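Local coordinates for protein fructokinase (Xylella fastidiosa Temecula1, PDB 3LJS) that probably phosphorylates fructose with ATP as phosphate donor, as a sugar kinase of the PfkB (ribokinase-like) family, at residues 32-40 / 64-72. Numbering follows the deposited sequence.
Sequences LQCAGGAPA and FGDFLFDSF
Trans first torsions in Gln-33 (chi1 175°) and Phe-67 (chi1 173°) swing both side chains into the gap between strand and helix, where they lie flat on one another. The amide of Gln-33 stacks on the ring, their planes 12° apart, with OE1 over the ring centre, 3.5 Å from Phe-67 CE1. Gln-33 CG adds a CH-pi contact to the same face. NE2 meets the edge of Phe-64, a tight 3.1 Å from CD1. An oxygen over a pi face and an N-H group against a C-H edge are electrostatically unfavourable, so which amide end is O and which is N is doubtful. Glutamine suits this place by shape, its methylenes and flat amide matching the Phe-67 face. On the opposite face lies Ser-71 OG, which uses its proton within the helix, bonding Phe-67 O at 2.7 Å. Ala-35 is small enough for a close backbone approach, its CB 3.8 Å from Leu-68 CD2, whereas the Ala-40 methyl receives the ring edge of Phe-72. The contact joins helix 63-75 of the large alpha/beta domain to outer strand 30-36 of the four-stranded sheet, the lid of ribokinase-like kinases. That sheet runs on into the second subunit, whose Phe-94 meets Phe-64 edge-to-face. Between these segments no hydrogen bond forms; van der Waals packing and a stacked amide make the contact depend on shape fit more than on directed bonds.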
loop_
_atom_site.group_PDB
_atom_site.type_symbol
_atom_site.label_atom_id
_atom_site.label_comp_id
_atom_site.label_asym_id
_atom_site.label_seq_id
_atom_site.Cartn_x
_atom_site.Cartn_y
_atom_site.Cartn_z
ATOM N N LEU B 32 -12.397 3.229 1.484
ATOM C CA LEU B 32 -12.979 3.546 0.185
ATOM C C LEU B 32 -11.932 4.041 -0.809
ATOM O O LEU B 32 -11.109 4.897 -0.492
ATOM C CB LEU B 32 -14.083 4.596 0.353
ATOM C CG LEU B 32 -15.499 4.112 0.697
ATOM C CD1 LEU B 32 -15.469 2.782 1.425
ATOM C CD2 LEU B 32 -16.196 5.183 1.527
ATOM N N GLN B 33 -11.986 3.494 -2.016
ATOM C CA GLN B 33 -11.058 3.834 -3.087
ATOM C C GLN B 33 -11.473 5.090 -3.853
ATOM O O GLN B 33 -12.563 5.142 -4.424
ATOM C CB GLN B 33 -10.970 2.659 -4.056
ATOM C CG GLN B 33 -10.138 2.911 -5.294
ATOM C CD GLN B 33 -10.330 1.825 -6.331
ATOM O OE1 GLN B 33 -11.423 1.661 -6.874
ATOM N NE2 GLN B 33 -9.275 1.073 -6.606
ATOM N N CYS B 34 -10.597 6.092 -3.866
ATOM C CA CYS B 34 -10.853 7.345 -4.574
ATOM C C CYS B 34 -9.645 7.781 -5.398
ATOM O O CYS B 34 -8.508 7.710 -4.933
ATOM C CB CYS B 34 -11.200 8.460 -3.585
ATOM S SG CYS B 34 -12.795 8.255 -2.780
ATOM N N ALA B 35 -9.899 8.229 -6.625
ATOM C CA ALA B 35 -8.832 8.699 -7.501
ATOM C C ALA B 35 -8.280 9.997 -6.917
ATOM O O ALA B 35 -9.039 10.855 -6.468
ATOM C CB ALA B 35 -9.374 8.940 -8.910
ATOM N N GLY B 36 -6.956 10.136 -6.917
ATOM C CA GLY B 36 -6.343 11.330 -6.361
ATOM C C GLY B 36 -5.038 11.726 -7.025
ATOM O O GLY B 36 -4.666 11.183 -8.065
ATOM N N GLY B 37 -4.333 12.666 -6.402
ATOM C CA GLY B 37 -3.087 13.166 -6.951
ATOM C C GLY B 37 -3.365 14.611 -7.329
ATOM O O GLY B 37 -4.337 14.883 -8.038
ATOM N N ALA B 38 -2.534 15.538 -6.864
ATOM C CA ALA B 38 -2.759 16.957 -7.144
ATOM C C ALA B 38 -2.934 17.288 -8.629
ATOM O O ALA B 38 -3.971 17.814 -9.025
ATOM C CB ALA B 38 -1.640 17.804 -6.529
ATOM N N PRO B 39 -1.924 17.003 -9.471
ATOM C CA PRO B 39 -2.122 17.328 -10.890
ATOM C C PRO B 39 -3.266 16.534 -11.528
ATOM O O PRO B 39 -3.898 16.994 -12.480
ATOM C CB PRO B 39 -0.753 17.029 -11.518
ATOM C CG PRO B 39 -0.123 16.041 -10.562
ATOM C CD PRO B 39 -0.540 16.564 -9.215
ATOM N N ALA B 40 -3.540 15.347 -10.991
ATOM C CA ALA B 40 -4.620 14.511 -11.508
ATOM C C ALA B 40 -5.965 15.175 -11.232
ATOM O O ALA B 40 -6.843 15.190 -12.096
ATOM C CB ALA B 40 -4.580 13.118 -10.867
ATOM N N PHE B 64 -5.008 -0.735 -9.452
ATOM C CA PHE B 64 -5.200 0.674 -9.149
ATOM C C PHE B 64 -4.820 1.559 -10.323
ATOM O O PHE B 64 -5.459 2.582 -10.574
ATOM C CB PHE B 64 -4.408 1.049 -7.901
ATOM C CG PHE B 64 -4.891 0.352 -6.664
ATOM C CD1 PHE B 64 -6.221 0.456 -6.275
ATOM C CD2 PHE B 64 -4.024 -0.415 -5.896
ATOM C CE1 PHE B 64 -6.689 -0.195 -5.135
ATOM C CE2 PHE B 64 -4.477 -1.070 -4.752
ATOM C CZ PHE B 64 -5.813 -0.960 -4.370
ATOM N N GLY B 65 -3.783 1.156 -11.048
ATOM C CA GLY B 65 -3.358 1.919 -12.205
ATOM C C GLY B 65 -4.457 1.871 -13.251
ATOM O O GLY B 65 -4.757 2.878 -13.894
ATOM N N ASP B 66 -5.061 0.696 -13.426
ATOM C CA ASP B 66 -6.141 0.539 -14.393
ATOM C C ASP B 66 -7.313 1.423 -13.985
ATOM O O ASP B 66 -7.982 2.014 -14.834
ATOM C CB ASP B 66 -6.614 -0.918 -14.467
ATOM C CG ASP B 66 -5.541 -1.861 -14.980
ATOM O OD1 ASP B 66 -4.642 -1.403 -15.720
ATOM O OD2 ASP B 66 -5.608 -3.069 -14.652
ATOM N N PHE B 67 -7.559 1.503 -12.680
ATOM C CA PHE B 67 -8.649 2.318 -12.153
ATOM C C PHE B 67 -8.434 3.789 -12.477
ATOM O O PHE B 67 -9.365 4.495 -12.874
ATOM C CB PHE B 67 -8.751 2.160 -10.638
ATOM C CG PHE B 67 -9.737 3.096 -9.998
ATOM C CD1 PHE B 67 -11.102 2.960 -10.234
ATOM C CD2 PHE B 67 -9.301 4.102 -9.142
ATOM C CE1 PHE B 67 -12.020 3.813 -9.623
ATOM C CE2 PHE B 67 -10.209 4.959 -8.526
ATOM C CZ PHE B 67 -11.570 4.814 -8.765
ATOM N N LEU B 68 -7.206 4.252 -12.288
ATOM C CA LEU B 68 -6.872 5.643 -12.569
ATOM C C LEU B 68 -6.963 5.924 -14.069
ATOM O O LEU B 68 -7.496 6.950 -14.483
ATOM C CB LEU B 68 -5.467 5.952 -12.050
ATOM C CG LEU B 68 -5.355 5.938 -10.520
ATOM C CD1 LEU B 68 -3.903 6.073 -10.099
ATOM C CD2 LEU B 68 -6.186 7.074 -9.939
ATOM N N PHE B 69 -6.454 5.006 -14.883
ATOM C CA PHE B 69 -6.498 5.182 -16.328
ATOM C C PHE B 69 -7.937 5.318 -16.821
ATOM O O PHE B 69 -8.253 6.224 -17.600
ATOM C CB PHE B 69 -5.845 3.995 -17.036
ATOM C CG PHE B 69 -5.729 4.176 -18.524
ATOM C CD1 PHE B 69 -4.583 4.728 -19.083
ATOM C CD2 PHE B 69 -6.778 3.821 -19.364
ATOM C CE1 PHE B 69 -4.479 4.926 -20.461
ATOM C CE2 PHE B 69 -6.686 4.014 -20.749
ATOM C CZ PHE B 69 -5.534 4.568 -21.296
ATOM N N ASP B 70 -8.803 4.408 -16.379
ATOM C CA ASP B 70 -10.205 4.430 -16.783
ATOM C C ASP B 70 -10.925 5.659 -16.245
ATOM O O ASP B 70 -11.780 6.225 -16.929
ATOM C CB ASP B 70 -10.930 3.164 -16.308
ATOM C CG ASP B 70 -10.367 1.898 -16.932
ATOM O OD1 ASP B 70 -9.975 1.936 -18.117
ATOM O OD2 ASP B 70 -10.331 0.859 -16.241
ATOM N N SER B 71 -10.588 6.068 -15.024
ATOM C CA SER B 71 -11.202 7.251 -14.427
ATOM C C SER B 71 -10.890 8.474 -15.290
ATOM O O SER B 71 -11.757 9.323 -15.509
ATOM C CB SER B 71 -10.680 7.476 -13.003
ATOM O OG SER B 71 -11.083 6.421 -12.139
ATOM N N PHE B 72 -9.654 8.561 -15.773
ATOM C CA PHE B 72 -9.251 9.677 -16.629
ATOM C C PHE B 72 -10.038 9.646 -17.939
ATOM O O PHE B 72 -10.556 10.671 -18.388
ATOM C CB PHE B 72 -7.749 9.615 -16.946
ATOM C CG PHE B 72 -6.860 10.135 -15.840
ATOM C CD1 PHE B 72 -7.120 11.365 -15.235
ATOM C CD2 PHE B 72 -5.737 9.412 -15.434
ATOM C CE1 PHE B 72 -6.267 11.874 -14.234
ATOM C CE2 PHE B 72 -4.878 9.907 -14.437
ATOM C CZ PHE B 72 -5.146 11.141 -13.838
#